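Local coordinates for protein glucose-6-phosphate 1-dehydrogenase (PDB 7E6I) that oxidises D-glucose 6-phosphate to 6-phospho-D-glucono-1,5-lactone with NADP(+) as electron acceptor, opening the oxidative branch of the pentose phosphate pathway, at residues A[287-292]-A[309-314]; A[157-162]-A[439-444]; A[5-10]-A[37-42]. All coordinates share one frame; numbering follows the deposited sequence.

In the fold
The three contacts lie in different parts of the two-domain enzyme. Contact 3 joins two loops that lead into neighbouring parallel strands of the nucleotide-binding domain; it is partly buried and away from the annotated sites, and polar side chains carry it. Contact 1 is mostly buried in the C-terminal domain, where one glutamine amide fixes a loop beside a strand of the mixed sheet. Contact 2, also partly buried, bridges the two domains, pairing helix 159-169 with helix 433-451 mainly through an indole packed on backbone and one threonine bond. The centres of contacts 1 and 2 are about 23 Å apart, whereas contacts 1 and 3 lie on opposite sides of the chain's centre.

Contact 1: residues A[287-292]-A[309-314]; sequences IGQYGR and EDSKCV
The amide nitrogen of Gln289 is gripped by two backbone carbonyls of the loop 309-314. Gln289 NE2 donates to Ser311 O at 2.9 Å and to Cys313 O at 3.0 Å, and both bonds are nearly straight. Each acceptor lies close to the plane of the Gln289 amide, so the two bonds use both N-H groups and together fix the rotation of the flat group. The carbonyls are met differently: at Cys313 O the nitrogen sits in the carbonyl plane on a lone pair, whereas at Ser311 O it stands above the plane, 53° out of it. An extended chain makes the reach possible. CG is anti to the backbone N (chi1 -175°) and CD continues the line (chi2 -172°), with Gln289 CG passing 3.4 Å from Cys313 O. Glutamine suits this place because it pairs a long, uncharged arm with two donors on one atom.

An ST turn shapes the loop here: Ser311 OG accepts from Cys313 N at 3.2 Å, and the same hydroxyl is also hydrogen-bonded to Asp233. The side chain of Cys313 is about 11 Å from the bound glucose 6-phosphate, near the pocket but not part of it.

Nearer the sheet the contact becomes apolar. Ile287 and Val314 cross at about a right angle, and CG1 of Ile287 rests 3.6 Å from both methyls, CG1 and CG2, of Val314. Gly288, without a side chain, brings its O to 3.6 Å from Val314 CA.

Tyr301, in the connection between the two segments, packs on Gln289, Ser311 and Cys313. Strand 285-291 runs between strand 459-462, parallel to it, and strand 316-321, antiparallel to it. The loop 309-314 is therefore held against the strand just before the chain turns into strand 316-321.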
# COMPACT_ATOMS: atom_id res chain seq x y z
N ILE A 287 -7.61 -2.98 -21.36
CA ILE A 287 -6.35 -3.67 -21.11
C ILE A 287 -5.34 -3.22 -22.15
O ILE A 287 -5.67 -3.15 -23.34
CB ILE A 287 -6.60 -5.19 -21.12
CG1 ILE A 287 -6.31 -5.76 -19.74
CG2 ILE A 287 -5.98 -5.93 -22.25
CD1 ILE A 287 -7.27 -5.20 -18.74
N GLY A 288 -4.15 -2.85 -21.71
CA GLY A 288 -3.16 -2.25 -22.60
C GLY A 288 -1.75 -2.69 -22.25
O GLY A 288 -1.46 -3.08 -21.12
N GLN A 289 -0.89 -2.65 -23.26
CA GLN A 289 0.54 -2.98 -23.15
C GLN A 289 1.32 -1.88 -23.85
O GLN A 289 0.90 -1.41 -24.92
CB GLN A 289 0.86 -4.36 -23.78
CG GLN A 289 2.30 -4.82 -23.59
CD GLN A 289 2.62 -6.08 -24.38
OE1 GLN A 289 3.17 -6.03 -25.49
NE2 GLN A 289 2.27 -7.23 -23.81
N TYR A 290 2.42 -1.43 -23.27
CA TYR A 290 3.04 -0.23 -23.81
C TYR A 290 3.97 -0.56 -24.98
O TYR A 290 4.79 -1.49 -24.90
CB TYR A 290 3.77 0.59 -22.73
CG TYR A 290 5.05 0.06 -22.14
CD1 TYR A 290 6.29 0.36 -22.71
CD2 TYR A 290 5.03 -0.66 -20.94
CE1 TYR A 290 7.48 -0.11 -22.13
CE2 TYR A 290 6.21 -1.12 -20.35
CZ TYR A 290 7.42 -0.85 -20.95
OH TYR A 290 8.57 -1.30 -20.35
N GLY A 291 3.79 0.18 -26.07
CA GLY A 291 4.66 0.10 -27.22
C GLY A 291 5.66 1.24 -27.24
O GLY A 291 5.76 2.04 -26.30
N ARG A 292 6.39 1.33 -28.35
CA ARG A 292 7.41 2.37 -28.48
C ARG A 292 6.77 3.76 -28.44
O ARG A 292 5.65 3.96 -28.89
CB ARG A 292 8.18 2.18 -29.78
CG ARG A 292 9.36 1.23 -29.65
CD ARG A 292 9.99 0.95 -31.01
NE ARG A 292 10.48 -0.42 -31.10
CZ ARG A 292 10.64 -1.07 -32.24
NH1 ARG A 292 10.34 -0.48 -33.39
NH2 ARG A 292 11.10 -2.31 -32.23
N GLU A 309 8.44 -12.50 -27.24
CA GLU A 309 7.85 -11.56 -28.18
C GLU A 309 6.35 -11.75 -28.33
O GLU A 309 5.68 -10.86 -28.85
CB GLU A 309 8.55 -11.67 -29.54
CG GLU A 309 9.62 -10.58 -29.77
CD GLU A 309 10.85 -10.72 -28.85
OE1 GLU A 309 11.39 -11.85 -28.73
OE2 GLU A 309 11.28 -9.69 -28.26
N ASP A 310 5.79 -12.88 -27.88
CA ASP A 310 4.35 -13.11 -27.91
C ASP A 310 3.66 -12.73 -26.60
O ASP A 310 2.52 -13.15 -26.36
CB ASP A 310 4.07 -14.57 -28.24
CG ASP A 310 4.67 -15.52 -27.22
OD1 ASP A 310 5.63 -15.10 -26.52
OD2 ASP A 310 4.19 -16.66 -27.11
N SER A 311 4.33 -11.97 -25.74
CA SER A 311 3.82 -11.70 -24.40
C SER A 311 2.51 -10.92 -24.44
O SER A 311 2.42 -9.86 -25.07
CB SER A 311 4.86 -10.94 -23.59
OG SER A 311 4.30 -10.49 -22.38
N LYS A 312 1.50 -11.41 -23.73
CA LYS A 312 0.24 -10.70 -23.55
C LYS A 312 0.19 -9.93 -22.22
O LYS A 312 -0.90 -9.65 -21.72
CB LYS A 312 -0.93 -11.68 -23.63
CG LYS A 312 -1.03 -12.46 -24.93
CD LYS A 312 -2.47 -12.92 -25.18
CE LYS A 312 -2.94 -13.90 -24.10
NZ LYS A 312 -3.32 -15.25 -24.64
N CYS A 313 1.35 -9.59 -21.65
CA CYS A 313 1.37 -8.99 -20.32
C CYS A 313 0.69 -7.62 -20.33
O CYS A 313 0.95 -6.78 -21.20
CB CYS A 313 2.79 -8.85 -19.81
SG CYS A 313 2.86 -8.25 -18.11
N VAL A 314 -0.18 -7.39 -19.35
CA VAL A 314 -0.91 -6.14 -19.22
C VAL A 314 -0.08 -5.16 -18.39
O VAL A 314 0.21 -5.43 -17.22
CB VAL A 314 -2.28 -6.37 -18.57
CG1 VAL A 314 -2.99 -5.09 -18.39
CG2 VAL A 314 -3.12 -7.31 -19.42

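Contact 2: residues A[157-162]-A[439-444]; sequences HDLQSA and SWKLFT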
# COMPACT_ATOMS: atom_id res chain seq x y z
N HIS A 157 -0.28 -15.18 -5.41
CA HIS A 157 -0.49 -14.61 -6.73
C HIS A 157 -1.87 -14.95 -7.27
O HIS A 157 -2.20 -14.53 -8.39
CB HIS A 157 0.58 -15.12 -7.70
CG HIS A 157 0.80 -16.59 -7.63
ND1 HIS A 157 0.12 -17.49 -8.43
CD2 HIS A 157 1.59 -17.34 -6.82
CE1 HIS A 157 0.50 -18.72 -8.14
NE2 HIS A 157 1.39 -18.66 -7.16
N ASP A 158 -2.67 -15.70 -6.52
CA ASP A 158 -4.07 -15.99 -6.84
C ASP A 158 -4.67 -16.60 -5.57
O ASP A 158 -3.98 -16.79 -4.57
CB ASP A 158 -4.21 -16.92 -8.05
CG ASP A 158 -3.37 -18.19 -7.94
OD1 ASP A 158 -3.03 -18.63 -6.80
OD2 ASP A 158 -3.05 -18.77 -9.00
N LEU A 159 -5.97 -16.91 -5.64
CA LEU A 159 -6.65 -17.44 -4.47
C LEU A 159 -5.95 -18.69 -3.92
O LEU A 159 -5.71 -18.80 -2.71
CB LEU A 159 -8.11 -17.75 -4.81
CG LEU A 159 -8.91 -18.36 -3.65
CD1 LEU A 159 -8.92 -17.43 -2.46
CD2 LEU A 159 -10.34 -18.65 -4.08
N GLN A 160 -5.58 -19.62 -4.81
CA GLN A 160 -5.08 -20.91 -4.36
C GLN A 160 -3.75 -20.77 -3.63
O GLN A 160 -3.57 -21.32 -2.54
CB GLN A 160 -4.94 -21.86 -5.54
CG GLN A 160 -5.08 -23.32 -5.12
CD GLN A 160 -4.43 -24.29 -6.10
OE1 GLN A 160 -5.02 -24.64 -7.13
NE2 GLN A 160 -3.21 -24.72 -5.79
N SER A 161 -2.81 -20.04 -4.21
CA SER A 161 -1.52 -19.86 -3.56
C SER A 161 -1.66 -19.09 -2.24
O SER A 161 -1.04 -19.47 -1.24
CB SER A 161 -0.52 -19.19 -4.52
OG SER A 161 -1.02 -17.99 -5.11
N ALA A 162 -2.49 -18.05 -2.21
CA ALA A 162 -2.68 -17.30 -0.96
C ALA A 162 -3.29 -18.18 0.12
O ALA A 162 -2.84 -18.15 1.28
CB ALA A 162 -3.54 -16.06 -1.20
N SER A 439 -10.24 -10.51 -1.09
CA SER A 439 -9.67 -9.76 -2.20
C SER A 439 -9.18 -10.70 -3.30
O SER A 439 -9.31 -10.38 -4.48
CB SER A 439 -8.56 -8.84 -1.70
OG SER A 439 -7.33 -9.54 -1.59
N TRP A 440 -8.66 -11.87 -2.93
CA TRP A 440 -8.25 -12.84 -3.94
C TRP A 440 -9.45 -13.54 -4.58
O TRP A 440 -9.41 -13.83 -5.78
CB TRP A 440 -7.27 -13.86 -3.35
CG TRP A 440 -5.84 -13.34 -3.32
CD1 TRP A 440 -5.04 -13.18 -2.22
CD2 TRP A 440 -5.07 -12.89 -4.45
NE1 TRP A 440 -3.82 -12.67 -2.59
CE2 TRP A 440 -3.82 -12.47 -3.95
CE3 TRP A 440 -5.32 -12.80 -5.83
CZ2 TRP A 440 -2.81 -11.98 -4.78
CZ3 TRP A 440 -4.33 -12.30 -6.65
CH2 TRP A 440 -3.09 -11.90 -6.12
N LYS A 441 -10.53 -13.78 -3.83
CA LYS A 441 -11.74 -14.35 -4.45
C LYS A 441 -12.29 -13.41 -5.51
O LYS A 441 -12.88 -13.87 -6.51
CB LYS A 441 -12.80 -14.63 -3.39
CG LYS A 441 -12.65 -15.95 -2.66
CD LYS A 441 -13.38 -15.95 -1.31
CE LYS A 441 -13.60 -17.40 -0.83
NZ LYS A 441 -13.03 -17.73 0.51
N LEU A 442 -12.10 -12.11 -5.34
CA LEU A 442 -12.61 -11.11 -6.27
C LEU A 442 -11.79 -11.06 -7.56
O LEU A 442 -12.35 -11.03 -8.66
CB LEU A 442 -12.63 -9.74 -5.59
CG LEU A 442 -13.09 -8.56 -6.44
CD1 LEU A 442 -14.51 -8.81 -6.94
CD2 LEU A 442 -13.00 -7.24 -5.69
N PHE A 443 -10.46 -11.07 -7.44
CA PHE A 443 -9.60 -10.84 -8.59
C PHE A 443 -9.18 -12.11 -9.32
O PHE A 443 -8.78 -12.03 -10.49
CB PHE A 443 -8.34 -10.10 -8.16
CG PHE A 443 -8.51 -8.63 -8.11
CD1 PHE A 443 -9.08 -8.02 -7.01
CD2 PHE A 443 -8.13 -7.85 -9.19
CE1 PHE A 443 -9.25 -6.63 -6.98
CE2 PHE A 443 -8.30 -6.47 -9.16
CZ PHE A 443 -8.86 -5.86 -8.07
N THR A 444 -9.21 -13.26 -8.66
CA THR A 444 -8.71 -14.46 -9.31
C THR A 444 -9.46 -14.79 -10.60
O THR A 444 -8.80 -15.05 -11.61
CB THR A 444 -8.73 -15.64 -8.33
OG1 THR A 444 -7.67 -15.47 -7.37
CG2 THR A 444 -8.55 -16.95 -9.08
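One hydrogen bond joins the two segments: Leu159 N donates to Thr444 OG1 at 2.8 Å in a bent bond (N-H...O 140°). Leu159 opens helix 159-169, where no preceding turn can take its N-H, and a hydroxyl from the other helix does so instead. With OG1 beside its own backbone N (chi1 -74°), Thr444 also donates through OG1 to Trp440 O at 2.9 Å. That carbonyl accepts Thr444 N as well, from the opposite face of its plane.

Packing against an aromatic face makes up much of the rest. The indole of Trp440 turns one face to the chain leading into helix 159-169, with Asp158 CA 3.6 Å from CE3 and His157 C 3.5 Å from CH2. Ala162 adds its CB obliquely, 3.4 Å from Trp440 CD1; a small residue fits this close approach. Among aliphatic groups, Leu159 sets CD2 3.8 Å from Lys441 CG, while the ammonium of Lys441 pairs with Asp437.

Capping shapes the first segment. Asp158, the N-cap, accepts Ser161 N at OD1 at 3.0 Å, and Ser161 OG meets the same oxygen from above the carboxylate plane.

Asp158 and Thr444 thus each accept a different N-H of the helix's first turn, while one indole face rests largely on backbone. At this point the domains meet through shape and one hydrogen bond, with no salt bridge between the segments.

Contact 3: residues A[5-10]-A[37-42]; sequences FDENTV and YLNPTT
Asn39 lays its side chain across that of Asp6 at about a right angle, with amide and carboxylate planes 79° apart. Asn39 ND2 donates to Asp6 OD1 at 2.9 Å in a nearly straight bond. The oxygen lies in the amide plane, but the nitrogen stands above the carboxylate, 71° out of its plane. CG of Asn39 is anti to the backbone N (chi1 -172°), and Asn39 CB comes to 3.0 Å from Asp6 O.

The other end of the amide works within its own segment. Asn39 OD1 accepts Thr41 N at 2.8 Å, in the carbonyl plane and on a lone pair, which closes an Asx turn; Thr41 OG1 gives it a second bond from above that plane. Asparagine suits the place because it offers a donor to the loop 5-10 and an acceptor within its own turn. The Thr41 hydroxyl is itself gripped from across the contact, for Asn8 N donates to Thr41 OG1 at a short 2.6 Å.

Thr42 ends the type I turn that starts at Asn39, and its OG1 donates to Asn39 O at 2.8 Å. Its CA meets Thr9 O at 3.3 Å in a CA-H...O contact. Just beyond, the backbone of Thr9 bonds to Lys43, where strands 10-14 and 43-48 begin to pair in the parallel sheet.

Read in order, Asn8 N gives to Thr41 OG1, Thr41 OG1 to Asn39 OD1, and Asn39 ND2 to the Asp6 carboxylate. Each link passes from donor to acceptor in the same sense, so the bonds may reinforce one another and polarise the amide.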
# COMPACT_ATOMS: atom_id res chain seq x y z
N PHE A 5 5.23 -1.37 22.83
CA PHE A 5 6.64 -1.76 22.91
C PHE A 5 7.46 -0.48 23.03
O PHE A 5 7.46 0.34 22.11
CB PHE A 5 7.08 -2.53 21.66
CG PHE A 5 6.57 -3.96 21.57
CD1 PHE A 5 5.61 -4.44 22.45
CD2 PHE A 5 7.06 -4.82 20.57
CE1 PHE A 5 5.14 -5.76 22.34
CE2 PHE A 5 6.60 -6.14 20.45
CZ PHE A 5 5.64 -6.61 21.33
N ASP A 6 8.16 -0.33 24.15
CA ASP A 6 8.97 0.87 24.40
C ASP A 6 10.39 0.48 24.78
O ASP A 6 11.29 0.51 23.93
CB ASP A 6 8.33 1.73 25.49
CG ASP A 6 8.77 3.20 25.43
OD1 ASP A 6 9.60 3.56 24.56
OD2 ASP A 6 8.27 4.00 26.26
N GLU A 7 10.61 0.09 26.03
CA GLU A 7 11.95 -0.15 26.55
C GLU A 7 12.37 -1.61 26.35
O GLU A 7 11.56 -2.53 26.51
CB GLU A 7 12.03 0.19 28.04
CG GLU A 7 11.15 1.35 28.50
CD GLU A 7 9.66 0.96 28.68
OE1 GLU A 7 9.36 -0.23 28.93
OE2 GLU A 7 8.78 1.86 28.56
N ASN A 8 13.63 -1.80 25.98
CA ASN A 8 14.25 -3.13 25.90
C ASN A 8 13.54 -4.04 24.91
O ASN A 8 13.58 -5.27 25.02
CB ASN A 8 14.32 -3.78 27.28
CG ASN A 8 14.87 -2.84 28.33
OD1 ASN A 8 15.83 -2.11 28.08
ND2 ASN A 8 14.24 -2.81 29.50
N THR A 9 12.89 -3.45 23.91
CA THR A 9 12.36 -4.21 22.80
C THR A 9 13.48 -4.62 21.85
O THR A 9 14.38 -3.83 21.54
CB THR A 9 11.31 -3.40 22.05
OG1 THR A 9 11.71 -2.03 22.03
CG2 THR A 9 10.02 -3.49 22.77
N VAL A 10 13.44 -5.87 21.42
CA VAL A 10 14.40 -6.37 20.44
C VAL A 10 13.68 -6.50 19.10
O VAL A 10 12.66 -7.19 18.98
CB VAL A 10 15.05 -7.69 20.89
CG1 VAL A 10 14.03 -8.57 21.56
CG2 VAL A 10 15.73 -8.40 19.70
N TYR A 37 11.06 8.67 18.24
CA TYR A 37 9.97 7.72 18.39
C TYR A 37 10.46 6.28 18.46
O TYR A 37 9.65 5.35 18.41
CB TYR A 37 8.97 7.88 17.25
CG TYR A 37 8.17 9.14 17.39
CD1 TYR A 37 7.06 9.20 18.22
CD2 TYR A 37 8.54 10.30 16.70
CE1 TYR A 37 6.33 10.35 18.35
CE2 TYR A 37 7.81 11.46 16.82
CZ TYR A 37 6.71 11.49 17.65
OH TYR A 37 5.97 12.65 17.79
N LEU A 38 11.78 6.07 18.59
CA LEU A 38 12.35 4.75 18.85
C LEU A 38 13.16 4.83 20.13
O LEU A 38 14.13 5.61 20.21
CB LEU A 38 13.21 4.27 17.68
CG LEU A 38 13.55 2.77 17.70
CD1 LEU A 38 12.29 1.91 17.70
CD2 LEU A 38 14.43 2.41 16.53
N ASN A 39 12.77 4.04 21.13
CA ASN A 39 13.42 4.09 22.43
C ASN A 39 14.89 3.70 22.29
O ASN A 39 15.22 2.73 21.59
CB ASN A 39 12.70 3.14 23.39
CG ASN A 39 13.18 3.27 24.81
OD1 ASN A 39 14.37 3.18 25.09
ND2 ASN A 39 12.25 3.45 25.73
N PRO A 40 15.80 4.42 22.95
CA PRO A 40 17.24 4.12 22.81
C PRO A 40 17.65 2.79 23.41
O PRO A 40 18.75 2.32 23.09
CB PRO A 40 17.92 5.29 23.54
CG PRO A 40 16.88 6.37 23.57
CD PRO A 40 15.58 5.65 23.73
N THR A 41 16.83 2.17 24.25
CA THR A 41 17.12 0.85 24.79
C THR A 41 16.68 -0.28 23.87
O THR A 41 16.51 -1.41 24.33
CB THR A 41 16.45 0.68 26.15
OG1 THR A 41 15.06 0.42 25.98
CG2 THR A 41 16.65 1.92 26.98
N THR A 42 16.49 0.01 22.58
CA THR A 42 15.98 -0.97 21.64
C THR A 42 17.15 -1.73 21.04
O THR A 42 18.11 -1.11 20.56
CB THR A 42 15.19 -0.28 20.52
OG1 THR A 42 13.99 0.30 21.05
CG2 THR A 42 14.83 -1.27 19.42